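Long-range contacts in 2-oxo-1,2-dihydroquinoline 8-monooxygenase, oxygenase component (Pseudomonas putida, PDB 1Z02), which probably hydroxylates 2-oxo-1,2-dihydroquinoline at carbon 8, passing electrons from a Rieske [2Fe-2S] cluster to a mononuclear iron where oxygen is activated: residues A[234-240]-A[284-290]; A[46-52]-A[436-440]; A[169-174]-A[187-193]; A[213-219]-A[393-398]. All blocks are in the same frame, centred on the assembly; numbering follows the deposited sequence.

Contact 1: residues A[234-240]-A[284-290]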
# COMPACT_ATOMS: atom_id res chain seq x y z
N MET A 234 39.69 2.08 -16.85
CA MET A 234 40.53 0.98 -17.35
C MET A 234 40.76 1.06 -18.86
O MET A 234 41.49 0.24 -19.42
CB MET A 234 39.89 -0.37 -17.00
CG MET A 234 39.69 -0.58 -15.52
SD MET A 234 41.22 -0.46 -14.57
CE MET A 234 41.92 -2.08 -14.85
N ASP A 235 40.14 2.05 -19.50
CA ASP A 235 40.27 2.23 -20.94
C ASP A 235 39.69 1.04 -21.70
O ASP A 235 40.23 0.63 -22.74
CB ASP A 235 41.73 2.42 -21.34
CG ASP A 235 42.26 3.79 -20.96
OD1 ASP A 235 43.25 3.88 -20.23
OD2 ASP A 235 41.68 4.79 -21.41
N TRP A 236 38.62 0.47 -21.17
CA TRP A 236 37.98 -0.67 -21.81
C TRP A 236 37.14 -0.23 -23.00
O TRP A 236 36.65 0.90 -23.05
CB TRP A 236 37.07 -1.42 -20.83
CG TRP A 236 37.77 -2.13 -19.72
CD1 TRP A 236 39.09 -2.47 -19.66
CD2 TRP A 236 37.16 -2.66 -18.54
NE1 TRP A 236 39.34 -3.17 -18.50
CE2 TRP A 236 38.17 -3.31 -17.80
CE3 TRP A 236 35.85 -2.65 -18.04
CZ2 TRP A 236 37.92 -3.95 -16.58
CZ3 TRP A 236 35.59 -3.28 -16.83
CH2 TRP A 236 36.63 -3.92 -16.11
N VAL A 237 36.99 -1.13 -23.96
CA VAL A 237 36.19 -0.89 -25.15
C VAL A 237 35.32 -2.13 -25.25
O VAL A 237 35.75 -3.16 -25.79
CB VAL A 237 37.05 -0.75 -26.42
CG1 VAL A 237 36.15 -0.58 -27.63
CG2 VAL A 237 37.98 0.45 -26.29
N LEU A 238 34.11 -2.04 -24.72
CA LEU A 238 33.19 -3.16 -24.71
C LEU A 238 32.53 -3.43 -26.06
O LEU A 238 32.35 -2.53 -26.86
CB LEU A 238 32.09 -2.93 -23.67
CG LEU A 238 32.54 -2.50 -22.27
CD1 LEU A 238 31.31 -2.35 -21.38
CD2 LEU A 238 33.51 -3.52 -21.68
N PRO A 239 32.17 -4.71 -26.31
CA PRO A 239 31.51 -5.11 -27.55
C PRO A 239 30.01 -4.83 -27.48
O PRO A 239 29.43 -4.82 -26.39
CB PRO A 239 31.81 -6.61 -27.63
CG PRO A 239 31.76 -7.01 -26.19
CD PRO A 239 32.55 -5.89 -25.52
N LEU A 240 29.37 -4.60 -28.63
CA LEU A 240 27.94 -4.31 -28.65
C LEU A 240 27.16 -5.48 -28.06
O LEU A 240 26.04 -5.31 -27.59
CB LEU A 240 27.47 -4.06 -30.09
CG LEU A 240 28.09 -2.87 -30.82
CD1 LEU A 240 27.41 -2.72 -32.17
CD2 LEU A 240 27.93 -1.60 -30.00
N VAL A 284 32.43 -0.61 -33.28
CA VAL A 284 33.48 -0.60 -32.28
C VAL A 284 34.77 -1.18 -32.84
O VAL A 284 34.76 -2.14 -33.61
CB VAL A 284 33.04 -1.45 -31.06
CG1 VAL A 284 34.16 -1.52 -30.03
CG2 VAL A 284 31.78 -0.87 -30.44
N GLU A 285 35.88 -0.57 -32.46
CA GLU A 285 37.18 -1.04 -32.91
C GLU A 285 38.15 -0.98 -31.75
O GLU A 285 37.95 -0.22 -30.82
CB GLU A 285 37.70 -0.19 -34.07
CG GLU A 285 37.25 1.24 -34.08
CD GLU A 285 37.51 1.91 -35.41
OE1 GLU A 285 36.97 1.43 -36.43
OE2 GLU A 285 38.27 2.90 -35.44
N GLY A 286 39.19 -1.79 -31.77
CA GLY A 286 40.14 -1.70 -30.67
C GLY A 286 39.62 -2.26 -29.36
O GLY A 286 39.70 -1.63 -28.31
N LEU A 287 39.12 -3.48 -29.49
CA LEU A 287 38.54 -4.31 -28.45
C LEU A 287 39.37 -4.39 -27.14
O LEU A 287 40.44 -5.00 -27.11
CB LEU A 287 38.30 -5.68 -29.10
CG LEU A 287 36.78 -5.82 -29.23
CD1 LEU A 287 36.35 -7.12 -29.70
CD2 LEU A 287 36.34 -5.73 -28.00
N LYS A 288 38.95 -3.73 -26.06
CA LYS A 288 39.76 -3.86 -24.84
C LYS A 288 38.89 -4.21 -23.64
O LYS A 288 37.86 -3.58 -23.41
CB LYS A 288 40.57 -2.58 -24.57
CG LYS A 288 41.75 -2.81 -23.67
CD LYS A 288 42.46 -1.53 -23.39
CE LYS A 288 43.45 -1.75 -22.28
NZ LYS A 288 44.10 -0.49 -21.85
N GLY A 289 39.29 -5.23 -22.89
CA GLY A 289 38.49 -5.63 -21.74
C GLY A 289 39.19 -6.61 -20.81
O GLY A 289 40.41 -6.61 -20.69
N ARG A 290 38.40 -7.45 -20.15
CA ARG A 290 38.93 -8.44 -19.22
C ARG A 290 38.43 -9.84 -19.52
O ARG A 290 37.32 -10.03 -20.02
CB ARG A 290 38.50 -8.10 -17.80
CG ARG A 290 39.57 -7.54 -16.94
CD ARG A 290 39.20 -7.68 -15.50
NE ARG A 290 39.66 -8.94 -14.94
CZ ARG A 290 40.93 -9.18 -14.64
NH1 ARG A 290 41.29 -10.32 -14.13
NH2 ARG A 290 41.87 -8.28 -14.84
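Two surface loops cross at one antiparallel, hydrogen-bonded pair, Val237 with Lys288. Val237 N donates to Lys288 O at 2.7 Å, and Lys288 N returns a longer bond to Val237 O at 3.3 Å. Val237 and Val284 are both t at chi1, which brings Val237 CG1 tightly against Val284 CG1 at 3.3 Å. Lys288 is extended, t at all four torsions, and lies along the backbone of the other loop, its CD 3.2 Å from Asp235 O. Leu287 sits between rotamer wells at chi1 (-110°), and its CD2 comes 3.4 Å from Val237 O. Trp236, an m rotamer, takes Gly289 over one face: Gly289 CA is 4.1 Å from the centroid of the five-membered ring, a CH-pi contact. The Leu238 side chain is about 5 Å from that of iron ligand His225. Asp235, with positive phi, is the C-prime residue of a Schellman motif closing helix 229-233. Trp236 folds back on Ile230 and Val231 of that helix, while Leu240 and Val284 make backbone hydrogen bonds to strand 271-277.

Contact 2: residues A[46-52]-A[436-440]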
# COMPACT_ATOMS: atom_id res chain seq x y z
N PRO A 46 22.47 -18.08 1.48
CA PRO A 46 23.29 -17.34 2.44
C PRO A 46 22.29 -16.58 3.32
O PRO A 46 21.32 -16.00 2.82
CB PRO A 46 24.11 -16.42 1.53
CG PRO A 46 23.18 -16.15 0.39
CD PRO A 46 22.60 -17.52 0.12
N ALA A 47 22.48 -16.63 4.63
CA ALA A 47 21.57 -15.96 5.55
C ALA A 47 22.12 -14.64 6.08
O ALA A 47 21.44 -13.61 6.07
CB ALA A 47 21.23 -16.89 6.72
N LEU A 48 23.36 -14.69 6.56
CA LEU A 48 24.00 -13.50 7.13
C LEU A 48 25.50 -13.66 7.07
O LEU A 48 26.00 -14.78 6.96
CB LEU A 48 23.60 -13.35 8.61
CG LEU A 48 22.15 -13.06 9.00
CD1 LEU A 48 21.97 -13.30 10.49
CD2 LEU A 48 21.79 -11.63 8.64
N PHE A 49 26.22 -12.55 7.13
CA PHE A 49 27.67 -12.60 7.16
C PHE A 49 27.97 -12.93 8.62
O PHE A 49 27.18 -12.60 9.51
CB PHE A 49 28.29 -11.24 6.82
CG PHE A 49 28.32 -10.93 5.35
CD1 PHE A 49 27.58 -9.86 4.85
CD2 PHE A 49 29.10 -11.68 4.48
CE1 PHE A 49 27.61 -9.55 3.48
CE2 PHE A 49 29.13 -11.38 3.11
CZ PHE A 49 28.39 -10.31 2.61
N THR A 50 29.09 -13.58 8.87
CA THR A 50 29.46 -13.93 10.23
C THR A 50 29.45 -12.71 11.15
O THR A 50 29.01 -12.79 12.29
CB THR A 50 30.85 -14.60 10.24
OG1 THR A 50 30.77 -15.88 9.61
CG2 THR A 50 31.37 -14.76 11.66
N HIS A 51 29.91 -11.57 10.64
CA HIS A 51 29.96 -10.36 11.45
C HIS A 51 28.58 -9.83 11.82
O HIS A 51 28.45 -8.95 12.67
CB HIS A 51 30.80 -9.27 10.75
CG HIS A 51 30.23 -8.78 9.46
ND1 HIS A 51 29.11 -7.98 9.39
CD2 HIS A 51 30.65 -8.94 8.18
CE1 HIS A 51 28.87 -7.67 8.13
NE2 HIS A 51 29.79 -8.24 7.38
N GLU A 52 27.54 -10.38 11.21
CA GLU A 52 26.18 -9.94 11.52
C GLU A 52 25.57 -10.75 12.65
O GLU A 52 24.42 -10.51 13.04
CB GLU A 52 25.30 -10.06 10.28
CG GLU A 52 25.59 -9.03 9.21
CD GLU A 52 24.68 -9.17 8.01
OE1 GLU A 52 24.86 -10.14 7.24
OE2 GLU A 52 23.78 -8.32 7.83
N GLY A 436 11.96 -4.64 3.63
CA GLY A 436 13.29 -5.09 4.01
C GLY A 436 13.56 -6.58 4.13
O GLY A 436 12.85 -7.41 3.57
N TYR A 437 14.60 -6.91 4.89
CA TYR A 437 15.02 -8.29 5.08
C TYR A 437 15.26 -8.65 6.54
O TYR A 437 14.66 -9.60 7.06
CB TYR A 437 16.29 -8.52 4.26
CG TYR A 437 16.96 -9.85 4.45
CD1 TYR A 437 16.31 -11.04 4.10
CD2 TYR A 437 18.26 -9.93 4.96
CE1 TYR A 437 16.95 -12.27 4.27
CE2 TYR A 437 18.89 -11.14 5.12
CZ TYR A 437 18.24 -12.31 4.77
OH TYR A 437 18.90 -13.51 4.91
N LYS A 438 16.13 -7.89 7.21
CA LYS A 438 16.43 -8.13 8.62
C LYS A 438 15.32 -7.60 9.51
O LYS A 438 14.95 -6.43 9.44
CB LYS A 438 17.77 -7.48 8.97
CG LYS A 438 18.94 -8.06 8.18
CD LYS A 438 20.24 -7.27 8.35
CE LYS A 438 20.92 -7.57 9.67
NZ LYS A 438 22.27 -6.93 9.73
N VAL A 439 14.77 -8.48 10.36
CA VAL A 439 13.70 -8.08 11.26
C VAL A 439 14.18 -7.05 12.27
O VAL A 439 15.22 -7.23 12.93
CB VAL A 439 13.14 -9.31 12.02
CG1 VAL A 439 12.04 -8.88 12.97
CG2 VAL A 439 12.60 -10.32 11.03
N GLU A 440 13.42 -5.96 12.39
CA GLU A 440 13.73 -4.87 13.31
C GLU A 440 13.41 -5.32 14.72
O GLU A 440 12.35 -5.91 14.97
CB GLU A 440 12.90 -3.63 12.96
CG GLU A 440 13.57 -2.32 13.35
CD GLU A 440 12.67 -1.12 13.11
OE1 GLU A 440 13.17 0.02 13.17
OE2 GLU A 440 11.47 -1.33 12.87
O HOH W 1 19.74 -13.97 2.22
O HOH W 2 22.53 -8.72 12.64
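This is a polar tie between the C-terminal tail and an edge strand of the Rieske part of the chain, largely buried and made by side chains reaching across a gap: the nearest CA atoms, those of Leu48 and Lys438, are 9.4 Å apart. Two long side chains of the tail bridge it. Tyr437 OH donates to Ala47 O at 2.8 Å and accepts from a water, 2.9 Å from Tyr437 OH, which also donates to Pro46 O at 2.6 Å. The phenol thus reads two successive carbonyls of the strand, one directly and one through solvent. Ala47 and Leu48 both face Ile148, a classic beta bulge in strand 43-49. Further on, Lys438 NZ forms a salt bridge with Glu52 OE2 at 2.8 Å. The other oxygen, Glu52 OE1, accepts from Phe49 N at 2.8 Å, across a turn that also has the backbone bond Glu52 N to Phe49 O at 2.8 Å. His202 holds Glu52 OE1 as well. The aliphatic part of Lys438 passes Leu48, with Lys438 CE 4.3 Å from Leu48 CD2. Strand 43-49 pairs with strand 147-152 in a three-stranded antiparallel sheet; the tail runs beside strand 58-63, where Val439 shares a backbone hydrogen bond with Gly60, and Tyr437 touches Ile61 of that strand and Glu327 of strand 325-335.

Contact 3: residues A[169-174]-A[187-193]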
# COMPACT_ATOMS: atom_id res chain seq x y z
N LEU A 169 26.29 -24.82 -4.39
CA LEU A 169 27.31 -23.79 -4.54
C LEU A 169 27.92 -23.97 -5.93
O LEU A 169 27.93 -25.08 -6.46
CB LEU A 169 28.37 -23.96 -3.45
CG LEU A 169 28.54 -22.81 -2.45
CD1 LEU A 169 27.25 -22.20 -2.09
CD2 LEU A 169 29.29 -23.27 -1.25
N PRO A 170 28.44 -22.89 -6.53
CA PRO A 170 29.04 -22.99 -7.87
C PRO A 170 30.11 -24.08 -8.01
O PRO A 170 30.64 -24.57 -7.00
CB PRO A 170 29.61 -21.60 -8.10
CG PRO A 170 28.65 -20.72 -7.34
CD PRO A 170 28.44 -21.50 -6.05
N PHE A 171 30.41 -24.45 -9.25
CA PHE A 171 31.42 -25.47 -9.56
C PHE A 171 32.76 -25.02 -8.99
O PHE A 171 33.10 -23.85 -9.08
CB PHE A 171 31.55 -25.67 -11.07
CG PHE A 171 30.24 -25.90 -11.77
CD1 PHE A 171 29.62 -24.88 -12.48
CD2 PHE A 171 29.61 -27.14 -11.70
CE1 PHE A 171 28.40 -25.08 -13.11
CE2 PHE A 171 28.38 -27.36 -12.32
CZ PHE A 171 27.77 -26.32 -13.03
N ARG A 172 33.52 -25.96 -8.43
CA ARG A 172 34.82 -25.65 -7.84
C ARG A 172 35.99 -25.95 -8.75
O ARG A 172 35.94 -26.89 -9.54
CB ARG A 172 35.01 -26.43 -6.53
CG ARG A 172 33.90 -26.22 -5.52
CD ARG A 172 34.10 -27.05 -4.26
NE ARG A 172 35.29 -26.64 -3.51
CZ ARG A 172 35.59 -27.09 -2.30
NH1 ARG A 172 36.69 -26.67 -1.68
NH2 ARG A 172 34.79 -27.97 -1.69
N PHE A 173 37.04 -25.13 -8.64
CA PHE A 173 38.28 -25.28 -9.40
C PHE A 173 39.41 -25.29 -8.37
O PHE A 173 39.28 -24.68 -7.31
CB PHE A 173 38.49 -24.11 -10.36
CG PHE A 173 37.45 -24.02 -11.44
CD1 PHE A 173 36.28 -23.29 -11.24
CD2 PHE A 173 37.62 -24.69 -12.65
CE1 PHE A 173 35.30 -23.23 -12.22
CE2 PHE A 173 36.64 -24.64 -13.63
CZ PHE A 173 35.48 -23.91 -13.42
N PRO A 174 40.53 -25.95 -8.67
CA PRO A 174 40.85 -26.69 -9.90
C PRO A 174 40.13 -28.03 -10.08
O PRO A 174 40.26 -28.66 -11.13
CB PRO A 174 42.36 -26.86 -9.79
CG PRO A 174 42.55 -27.08 -8.34
CD PRO A 174 41.66 -26.02 -7.73
N SER A 187 42.67 -20.57 -11.54
CA SER A 187 41.50 -21.13 -10.87
C SER A 187 40.85 -20.20 -9.85
O SER A 187 41.53 -19.62 -9.00
CB SER A 187 41.88 -22.45 -10.18
OG SER A 187 42.25 -23.45 -11.12
N SER A 188 39.52 -20.07 -9.94
CA SER A 188 38.78 -19.23 -9.01
C SER A 188 38.56 -20.01 -7.72
O SER A 188 38.22 -21.20 -7.74
CB SER A 188 37.41 -18.84 -9.59
OG SER A 188 37.56 -18.00 -10.72
N PRO A 189 38.77 -19.35 -6.57
CA PRO A 189 38.58 -20.01 -5.27
C PRO A 189 37.11 -20.12 -4.91
O PRO A 189 36.26 -19.42 -5.47
CB PRO A 189 39.35 -19.09 -4.32
CG PRO A 189 39.13 -17.74 -4.92
CD PRO A 189 39.34 -18.00 -6.40
N SER A 190 36.81 -21.02 -3.98
CA SER A 190 35.44 -21.25 -3.50
C SER A 190 35.36 -20.72 -2.07
O SER A 190 36.39 -20.54 -1.43
CB SER A 190 35.13 -22.75 -3.52
OG SER A 190 33.86 -23.03 -2.95
N VAL A 191 34.16 -20.44 -1.57
CA VAL A 191 34.07 -19.96 -0.20
C VAL A 191 34.34 -21.15 0.74
O VAL A 191 34.51 -20.98 1.95
CB VAL A 191 32.68 -19.33 0.16
CG1 VAL A 191 32.30 -18.32 -0.84
CG2 VAL A 191 31.65 -20.39 0.35
N LEU A 192 34.41 -22.35 0.17
CA LEU A 192 34.68 -23.56 0.93
C LEU A 192 36.18 -23.82 1.09
O LEU A 192 36.59 -24.60 1.94
CB LEU A 192 34.04 -24.79 0.26
CG LEU A 192 32.51 -24.88 0.21
CD1 LEU A 192 32.11 -26.13 -0.55
CD2 LEU A 192 31.94 -24.93 1.62
N ASP A 193 36.99 -23.14 0.28
CA ASP A 193 38.44 -23.31 0.31
C ASP A 193 39.09 -22.78 1.58
O ASP A 193 38.64 -21.79 2.17
CB ASP A 193 39.08 -22.63 -0.91
CG ASP A 193 38.80 -23.37 -2.20
OD1 ASP A 193 39.03 -22.79 -3.28
OD2 ASP A 193 38.37 -24.54 -2.13
O HOH W 3 32.20 -22.76 -5.26
O HOH W 4 37.42 -25.17 -4.38
O HOH W 5 36.40 -22.94 -6.74
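Three waters bridge two irregular loop segments that run side by side and share no direct backbone hydrogen bond. One links Pro170 O (3.0 Å) to Ser190 OG (2.9 Å). Another accepts from Phe173 N at 3.0 Å and donates to Ser188 O at 2.7 Å, standing in for a backbone-to-backbone bond. The third accepts from Arg172 NE at 2.7 Å and donates to Asp193 OD2 at 2.5 Å, doubling the direct salt bridge from Arg172 NH1 to Asp193 OD2, also 2.7 Å. Asp193 is held ready for this by its own type I turn, Ser190 to Asp193: its OD1 accepts from Ser190 N at 2.9 Å, and Ser190 OG takes Leu192 N at 3.2 Å in an ST turn. Leu192 CB lies over one face of the Arg172 guanidinium. Apolar packing closes one end, where Leu169 CD2 meets Leu192 CG at 3.9 Å; at the other, Phe173 CB touches Ser187 CB at 3.8 Å, next to the cis peptide before Pro174. Both segments belong to the connection between strands 147-152 and 196-206. They lie against the large antiparallel sheet of the catalytic domain: Pro170 and Phe173 on Met303 of strand 301-305, Leu169 on Trp317 of strand 313-320, and Pro189 and Val191 on Val333 of strand 325-335.

Contact 4: residues A[213-219]-A[393-398]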
# COMPACT_ATOMS: atom_id res chain seq x y z
N CYS A 213 17.98 -12.56 -10.89
CA CYS A 213 18.93 -13.64 -11.18
C CYS A 213 19.33 -13.69 -12.66
O CYS A 213 20.52 -13.80 -12.98
CB CYS A 213 18.34 -14.99 -10.77
SG CYS A 213 19.40 -16.44 -11.14
N GLU A 214 18.35 -13.61 -13.55
CA GLU A 214 18.64 -13.67 -14.98
C GLU A 214 19.51 -12.52 -15.45
O GLU A 214 20.32 -12.68 -16.37
CB GLU A 214 17.33 -13.75 -15.78
CG GLU A 214 16.59 -15.05 -15.49
CD GLU A 214 15.32 -15.25 -16.29
OE1 GLU A 214 14.59 -16.23 -15.97
OE2 GLU A 214 15.05 -14.47 -17.23
N ASN A 215 19.36 -11.35 -14.83
CA ASN A 215 20.18 -10.21 -15.20
C ASN A 215 21.62 -10.49 -14.79
O ASN A 215 22.55 -10.13 -15.50
CB ASN A 215 19.66 -8.94 -14.50
CG ASN A 215 20.76 -7.90 -14.29
OD1 ASN A 215 21.47 -7.93 -13.29
ND2 ASN A 215 20.89 -6.96 -15.24
N GLY A 216 21.78 -11.17 -13.66
CA GLY A 216 23.09 -11.49 -13.14
C GLY A 216 24.04 -12.14 -14.13
O GLY A 216 25.22 -11.80 -14.16
N PHE A 217 23.54 -13.09 -14.92
CA PHE A 217 24.39 -13.78 -15.89
C PHE A 217 24.06 -13.45 -17.34
O PHE A 217 24.40 -14.21 -18.25
CB PHE A 217 24.35 -15.30 -15.66
CG PHE A 217 23.00 -15.93 -15.88
CD1 PHE A 217 22.63 -16.42 -17.13
CD2 PHE A 217 22.11 -16.06 -14.81
CE1 PHE A 217 21.40 -17.03 -17.32
CE2 PHE A 217 20.87 -16.68 -14.98
CZ PHE A 217 20.51 -17.16 -16.24
N ASP A 218 23.42 -12.30 -17.56
CA ASP A 218 23.08 -11.85 -18.90
C ASP A 218 24.39 -11.48 -19.63
O ASP A 218 25.21 -10.74 -19.08
CB ASP A 218 22.17 -10.63 -18.83
CG ASP A 218 21.74 -10.16 -20.20
OD1 ASP A 218 20.74 -10.69 -20.72
OD2 ASP A 218 22.42 -9.28 -20.76
N ASN A 219 24.56 -11.98 -20.85
CA ASN A 219 25.79 -11.71 -21.60
C ASN A 219 25.74 -10.49 -22.50
O ASN A 219 26.79 -9.98 -22.88
CB ASN A 219 26.17 -12.92 -22.45
CG ASN A 219 26.19 -14.20 -21.65
OD1 ASN A 219 26.77 -14.26 -20.57
ND2 ASN A 219 25.55 -15.24 -22.18
N SER A 393 20.64 -18.46 -23.14
CA SER A 393 21.23 -18.54 -21.81
C SER A 393 20.15 -18.65 -20.75
O SER A 393 20.04 -19.67 -20.07
CB SER A 393 22.08 -17.30 -21.51
OG SER A 393 23.21 -17.23 -22.35
N PRO A 394 19.32 -17.60 -20.59
CA PRO A 394 18.28 -17.69 -19.57
C PRO A 394 17.32 -18.86 -19.77
O PRO A 394 16.90 -19.49 -18.80
CB PRO A 394 17.59 -16.32 -19.64
CG PRO A 394 17.83 -15.87 -21.06
CD PRO A 394 19.24 -16.32 -21.33
N ILE A 395 16.98 -19.17 -21.02
CA ILE A 395 16.07 -20.28 -21.29
C ILE A 395 16.67 -21.59 -20.80
O ILE A 395 16.00 -22.39 -20.14
CB ILE A 395 15.74 -20.38 -22.80
CG1 ILE A 395 14.94 -19.14 -23.24
CG2 ILE A 395 14.97 -21.67 -23.10
CD1 ILE A 395 14.64 -19.08 -24.71
N THR A 396 17.95 -21.80 -21.08
CA THR A 396 18.62 -23.02 -20.65
C THR A 396 18.61 -23.10 -19.13
O THR A 396 18.48 -24.19 -18.56
CB THR A 396 20.07 -23.06 -21.14
OG1 THR A 396 20.09 -23.02 -22.56
CG2 THR A 396 20.77 -24.33 -20.66
N TRP A 397 18.75 -21.95 -18.47
CA TRP A 397 18.74 -21.92 -17.01
C TRP A 397 17.35 -22.24 -16.48
O TRP A 397 17.20 -23.01 -15.53
CB TRP A 397 19.23 -20.55 -16.51
CG TRP A 397 18.63 -20.09 -15.21
CD1 TRP A 397 17.72 -19.08 -15.04
CD2 TRP A 397 18.87 -20.63 -13.90
NE1 TRP A 397 17.38 -18.96 -13.71
CE2 TRP A 397 18.07 -19.90 -12.99
CE3 TRP A 397 19.68 -21.66 -13.42
CZ2 TRP A 397 18.05 -20.17 -11.62
CZ3 TRP A 397 19.67 -21.94 -12.05
CH2 TRP A 397 18.85 -21.19 -11.17
N ARG A 398 16.32 -21.66 -17.11
CA ARG A 398 14.95 -21.92 -16.67
C ARG A 398 14.61 -23.39 -16.79
O ARG A 398 13.98 -23.96 -15.89
CB ARG A 398 13.96 -21.09 -17.49
CG ARG A 398 14.08 -19.58 -17.27
CD ARG A 398 12.94 -18.88 -17.98
NE ARG A 398 13.14 -17.43 -18.05
CZ ARG A 398 12.40 -16.63 -18.82
NH1 ARG A 398 12.62 -15.33 -18.84
NH2 ARG A 398 11.44 -17.15 -19.57
O HOH W 6 22.61 -13.87 -22.28
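Cys213, on helix 209-216, places its sulfur obliquely beside the indole of Trp397, with Cys213 SG 4.0 Å from Trp397 CZ2. Glu214 turns its carboxylate to Arg398 in a two-pronged salt bridge: Arg398 NE to Glu214 OE1 at 2.8 Å and Arg398 NH1 to Glu214 OE2 at 3.0 Å. Both charges have further partners, Glu214 in Arg87 of the second subunit and Arg398 in Glu385. Asn215 makes no contact with 393-398; it hydrogen-bonds Asp365 of the iron site and Tyr107 of the second subunit. Helix 209-216 therefore stands at the subunit boundary of the Rieske oxygenase trimer, where the cluster of one chain approaches the mononuclear iron of the next. Phe217, whose side chain is about 9 Å from the bound iron of its own chain, points its ring edge at the face of Trp397; Phe217 CZ is 3.6 Å from Trp397 CD1, and the planes meet at 76° with the Phe217 centroid 5.2 Å from that of the five-membered ring. Asp218 OD1 hydrogen-bonds His108, a cluster ligand, of the second subunit, and Asp218 OD2 makes a weak bond to iron ligand His221 of its own chain: the bridging aspartate characteristic of these enzymes, a probable electron path. Asn219 N donates to a water at 3.1 Å, which is weakly bonded to Ser393 OG at 3.4 Å.

Contacts 2 and 4 are buried, contact 3 is partly so, and contact 1 lies on the surface, which suits its mix of a single backbone bridge with partly exposed aliphatic packing. Contacts 1, 3 and 4 all belong to the catalytic part of the chain, whereas contact 2 brings the C-terminal tail to the Rieske part. Contacts 1 and 4 both lie near the iron site, their nearest atoms about 7 Å apart, and both touch strand 271-277; contacts 2 and 3 both reach strand 325-335. Three of the four, contacts 2, 3 and 4, carry a salt bridge: supplemented by water in contact 3, but in contact 4 set beside an edge-to-face aromatic pair and shared with a neighbouring subunit.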